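Local structure of dihydrodipicolinate synthase (Bacteroides thetaiotaomicron, 4XKY) at the interface of chains B and A. The protein catalyses the condensation of pyruvate with aspartate semialdehyde through a Schiff base, the first committed step towards diaminopimelate and lysine. Numbering follows the deposited sequence. Chains: chain A, Dihydrodipicolinate synthase; chain B, Dihydrodipicolinate synthase.

Contact 1: the interface of chains B and A. Residues chain B 170, 174, 198, 202; chain A 194-195, 198, 201, 234, 238.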
loop_
_atom_site.group_PDB
_atom_site.type_symbol
_atom_site.label_atom_id
_atom_site.label_comp_id
_atom_site.label_asym_id
_atom_site.label_seq_id
_atom_site.Cartn_x
_atom_site.Cartn_y
_atom_site.Cartn_z
ATOM N N THR B 170 4.260 17.932 1.362
ATOM C CA THR B 170 4.308 19.344 1.005
ATOM C C THR B 170 4.666 19.625 -0.442
ATOM O O THR B 170 4.460 20.735 -0.908
ATOM C CB THR B 170 5.237 20.153 1.944
ATOM O OG1 THR B 170 6.323 19.323 2.360
ATOM C CG2 THR B 170 4.459 20.614 3.162
ATOM N N GLN B 174 2.171 22.261 -2.196
ATOM C CA GLN B 174 2.702 23.364 -3.004
ATOM C C GLN B 174 2.150 23.280 -4.438
ATOM O O GLN B 174 1.871 24.314 -5.050
ATOM C CB GLN B 174 4.237 23.337 -3.018
ATOM C CG GLN B 174 4.897 23.743 -1.710
ATOM C CD GLN B 174 4.555 25.172 -1.347
ATOM O OE1 GLN B 174 4.663 26.059 -2.180
ATOM N NE2 GLN B 174 4.121 25.395 -0.116
ATOM N N GLU B 198 6.156 26.380 8.133
ATOM C CA GLU B 198 6.807 26.452 6.841
ATOM C C GLU B 198 5.766 26.688 5.734
ATOM O O GLU B 198 6.030 27.412 4.782
ATOM C CB GLU B 198 7.684 25.234 6.597
ATOM C CG GLU B 198 6.962 24.001 6.118
ATOM C CD GLU B 198 7.871 22.791 6.190
ATOM O OE1 GLU B 198 8.124 22.162 5.132
ATOM O OE2 GLU B 198 8.347 22.493 7.307
ATOM N N LEU B 202 5.229 30.388 3.239
ATOM C CA LEU B 202 5.021 30.379 1.799
ATOM C C LEU B 202 3.561 30.593 1.422
ATOM O O LEU B 202 3.128 30.149 0.371
ATOM C CB LEU B 202 5.486 29.040 1.228
ATOM C CG LEU B 202 6.924 29.007 0.760
ATOM C CD1 LEU B 202 7.895 29.221 1.903
ATOM C CD2 LEU B 202 7.168 27.663 0.098
ATOM N N GLU A 194 10.391 21.108 -5.018
ATOM C CA GLU A 194 9.200 21.897 -4.687
ATOM C C GLU A 194 9.160 22.333 -3.210
ATOM O O GLU A 194 8.479 23.305 -2.868
ATOM C CB GLU A 194 7.932 21.083 -5.010
ATOM C CG GLU A 194 7.748 20.730 -6.494
ATOM C CD GLU A 194 8.427 19.427 -6.927
ATOM O OE1 GLU A 194 9.117 18.781 -6.097
ATOM O OE2 GLU A 194 8.250 19.035 -8.105
ATOM N N ILE A 195 9.871 21.599 -2.350
ATOM C CA ILE A 195 9.914 21.863 -0.913
ATOM C C ILE A 195 11.310 22.307 -0.413
ATOM O O ILE A 195 11.542 22.405 0.804
ATOM C CB ILE A 195 9.439 20.629 -0.098
ATOM C CG1 ILE A 195 10.151 19.344 -0.520
ATOM C CG2 ILE A 195 7.940 20.430 -0.266
ATOM C CD1 ILE A 195 10.039 18.233 0.510
ATOM N N GLU A 198 11.093 25.992 1.431
ATOM C CA GLU A 198 10.487 26.001 2.756
ATOM C C GLU A 198 11.337 25.235 3.744
ATOM O O GLU A 198 11.380 25.601 4.903
ATOM C CB GLU A 198 9.042 25.485 2.766
ATOM C CG GLU A 198 8.864 23.989 2.610
ATOM C CD GLU A 198 7.429 23.605 2.281
ATOM O OE1 GLU A 198 6.801 22.921 3.098
ATOM O OE2 GLU A 198 6.928 23.968 1.202
ATOM N N LEU A 201 14.427 27.430 4.569
ATOM C CA LEU A 201 13.993 28.484 5.514
ATOM C C LEU A 201 14.037 28.022 6.971
ATOM O O LEU A 201 14.356 28.801 7.870
ATOM C CB LEU A 201 12.568 28.942 5.210
ATOM C CG LEU A 201 12.456 29.964 4.086
ATOM C CD1 LEU A 201 11.047 30.053 3.524
ATOM C CD2 LEU A 201 12.890 31.322 4.586
ATOM N N VAL A 234 12.172 34.646 -2.463
ATOM C CA VAL A 234 11.694 33.286 -2.259
ATOM C C VAL A 234 10.372 33.075 -2.990
ATOM O O VAL A 234 10.218 32.093 -3.703
ATOM C CB VAL A 234 11.545 32.900 -0.770
ATOM C CG1 VAL A 234 10.706 31.629 -0.612
ATOM C CG2 VAL A 234 12.915 32.683 -0.160
ATOM N N GLN A 238 10.194 30.721 -6.074
ATOM C CA GLN A 238 9.365 29.535 -5.859
ATOM C C GLN A 238 8.311 29.350 -6.953
ATOM O O GLN A 238 8.093 28.227 -7.413
ATOM C CB GLN A 238 8.701 29.554 -4.484
ATOM C CG GLN A 238 7.739 28.410 -4.204
ATOM C CD GLN A 238 8.388 27.052 -3.989
ATOM O OE1 GLN A 238 7.678 26.069 -3.745
ATOM N NE2 GLN A 238 9.718 26.972 -4.063
HETATM O O HOH W 1 4.120 23.676 2.122
#
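B:Glu198 and A:Glu198 meet in a subunit interface of the tetramer, probably the one that joins two dimers. The residues come from helices 170-180, 196-201 and 231-248 and from the turns beside them. The two glutamates cross at a slant with their carboxylates 81° apart. B:Glu198 OE1 lies 2.5 Å from A:Glu198 OE1. Two carboxylate oxygens this close would clash unless they share a proton, which the structure does not show. A:Glu198 has CG between its backbone N and carbonyl carbon (chi1 74°), and the chain then runs extended across to chain B. Its carboxylate passes alongside the B:Gln174 amide, with the two planes nearly perpendicular. A water joins them. B:Gln174 NE2 is 2.8 Å from this water, which lies 3.0 Å from A:Glu198 OE1; its link to OE2 is weak. B:Leu202 approaches the same side chain at about a right angle, with CD2 3.9 Å from A:Glu198 CB. An alanine in place of A:Glu198 would probably leave the water and B:Gln174 without their acidic partner and open a gap between B:Thr170 and B:Glu198. B:Leu202 CD1 also touches A:Leu201 CD1, methyl to methyl, at 3.6 Å. A:Gln238 OE1 faces B:Gln174 OE1 at 3.4 Å. Both are oxygens, so the modelled turn of the A:Gln238 amide is doubtful. Near the start of helix 170-180, B:Thr170 CB rests 3.5 Å from A:Ile195 CG2.

Contact 2: the interface of chains B and A. Residues chain B 194-195, 198, 201, 238; chain A 170, 174, 198, 202.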
loop_
_atom_site.group_PDB
_atom_site.type_symbol
_atom_site.label_atom_id
_atom_site.label_comp_id
_atom_site.label_asym_id
_atom_site.label_seq_id
_atom_site.Cartn_x
_atom_site.Cartn_y
_atom_site.Cartn_z
ATOM N N GLU B 194 3.319 20.295 12.623
ATOM C CA GLU B 194 4.768 20.332 12.475
ATOM C C GLU B 194 5.212 21.134 11.220
ATOM O O GLU B 194 6.328 21.614 11.150
ATOM C CB GLU B 194 5.330 18.905 12.467
ATOM C CG GLU B 194 5.077 18.133 13.777
ATOM C CD GLU B 194 3.782 17.354 13.783
ATOM O OE1 GLU B 194 2.900 17.600 12.907
ATOM O OE2 GLU B 194 3.664 16.473 14.662
ATOM N N ILE B 195 4.314 21.315 10.256
ATOM C CA ILE B 195 4.653 22.002 9.012
ATOM C C ILE B 195 3.792 23.247 8.759
ATOM O O ILE B 195 3.749 23.762 7.631
ATOM C CB ILE B 195 4.510 21.059 7.806
ATOM C CG1 ILE B 195 3.105 20.443 7.747
ATOM C CG2 ILE B 195 5.595 20.010 7.859
ATOM C CD1 ILE B 195 2.777 19.757 6.431
ATOM N N GLU B 198 6.156 26.380 8.133
ATOM C CA GLU B 198 6.807 26.452 6.841
ATOM C C GLU B 198 5.766 26.688 5.734
ATOM O O GLU B 198 6.030 27.412 4.782
ATOM C CB GLU B 198 7.684 25.234 6.597
ATOM C CG GLU B 198 6.962 24.001 6.118
ATOM C CD GLU B 198 7.871 22.791 6.190
ATOM O OE1 GLU B 198 8.124 22.162 5.132
ATOM O OE2 GLU B 198 8.347 22.493 7.307
ATOM N N LEU B 201 4.699 30.410 5.929
ATOM C CA LEU B 201 5.766 31.260 5.398
ATOM C C LEU B 201 5.646 31.453 3.906
ATOM O O LEU B 201 5.953 32.528 3.381
ATOM C CB LEU B 201 7.139 30.673 5.708
ATOM C CG LEU B 201 7.700 31.096 7.056
ATOM C CD1 LEU B 201 8.863 30.197 7.434
ATOM C CD2 LEU B 201 8.149 32.551 7.025
ATOM N N GLN B 238 8.880 27.140 16.663
ATOM C CA GLN B 238 8.926 25.835 15.999
ATOM C C GLN B 238 9.572 24.768 16.914
ATOM O O GLN B 238 9.119 23.617 16.947
ATOM C CB GLN B 238 9.644 25.922 14.636
ATOM C CG GLN B 238 9.725 24.613 13.856
ATOM C CD GLN B 238 8.360 24.094 13.413
ATOM O OE1 GLN B 238 7.325 24.732 13.639
ATOM N NE2 GLN B 238 8.353 22.932 12.785
ATOM N N THR A 170 7.151 16.362 4.986
ATOM C CA THR A 170 7.912 17.354 5.728
ATOM C C THR A 170 7.669 17.294 7.234
ATOM O O THR A 170 8.480 17.801 8.000
ATOM C CB THR A 170 7.749 18.796 5.165
ATOM O OG1 THR A 170 6.383 19.084 4.876
ATOM C CG2 THR A 170 8.536 18.943 3.913
ATOM N N GLN A 174 10.918 17.355 9.435
ATOM C CA GLN A 174 11.076 18.162 10.657
ATOM C C GLN A 174 11.362 17.323 11.904
ATOM O O GLN A 174 12.114 17.759 12.780
ATOM C CB GLN A 174 9.833 19.014 10.905
ATOM C CG GLN A 174 9.631 20.093 9.860
ATOM C CD GLN A 174 10.730 21.123 9.913
ATOM O OE1 GLN A 174 11.060 21.628 10.984
ATOM N NE2 GLN A 174 11.307 21.443 8.760
ATOM N N GLU A 198 11.093 25.992 1.431
ATOM C CA GLU A 198 10.487 26.001 2.756
ATOM C C GLU A 198 11.337 25.235 3.744
ATOM O O GLU A 198 11.380 25.601 4.903
ATOM C CB GLU A 198 9.042 25.485 2.766
ATOM C CG GLU A 198 8.864 23.989 2.610
ATOM C CD GLU A 198 7.429 23.605 2.281
ATOM O OE1 GLU A 198 6.801 22.921 3.098
ATOM O OE2 GLU A 198 6.928 23.968 1.202
ATOM N N LEU A 202 13.690 26.755 7.177
ATOM C CA LEU A 202 13.668 26.134 8.493
ATOM C C LEU A 202 14.926 25.333 8.789
ATOM O O LEU A 202 14.896 24.416 9.602
ATOM C CB LEU A 202 12.439 25.229 8.605
ATOM C CG LEU A 202 11.214 25.930 9.195
ATOM C CD1 LEU A 202 10.692 27.062 8.330
ATOM C CD2 LEU A 202 10.143 24.890 9.364
HETATM O O HOH W 2 10.540 20.684 6.225
#
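A:Thr170 and A:Gln174 lie one turn apart on helix 170-180 and face the bend of chain B at B:Ile195, where the backbone leaves 3-10 helix 193-195 and enters helix 196-201. Both belong to the barrel of this DapA-family enzyme. B:Ile195 crosses A:Thr170 at about a right angle. Its CG2 methyl packs 3.7 Å from A:Thr170 CB. A:Thr170 OG1 sits between its backbone N and carbonyl carbon (chi1 45°), which points the hydroxyl at this methyl. A:Gln174 and B:Glu198 run antiparallel, side by side, with amide and carboxylate planes 85° apart. Water fills the link between them. A:Gln174 NE2 is 2.8 Å from the water, in a fairly straight bond. The water is 3.0 Å from both B:Glu198 OE1 and OE2, so it bridges the two oxygens of one carboxylate. B:Gln238 bends at chi2 and brings its amide over the 3-10 turn. There NE2 donates a hydrogen bond of 2.9 Å to B:Glu194 O, 153° at the hydrogen. The acceptor lies near the amide plane, and this bond fixes which way the amide is turned. The same NE2 faces A:Gln174 OE1 at 3.5 Å, a polar approach across the interface. A:Leu202 lies across the B:Glu198 side chain. Its CD2 is 3.7 Å from B:Glu198 CB, while CD1 meets the tip of B:Leu201 at its CD1, also 3.7 Å away.

Contact 1 and contact 2 are matching halves of one interface, with the roles of the two chains exchanged. Their C-alpha centres lie about 9 Å apart. They share A:Glu198 and B:Glu198, which sit where the halves join. Helix 170-180 comes from chain B in contact 1 and from chain A in contact 2, while helix 196-201 of both chains takes part in each, as expected of a pair related by approximate twofold symmetry. The centre of contact 1 is about 17 Å from A:Lys164, and that of contact 2 about 16 Å from B:Lys164, the predicted Schiff-base lysines. The interface therefore probably supports assembly of the tetramer rather than touching substrate directly.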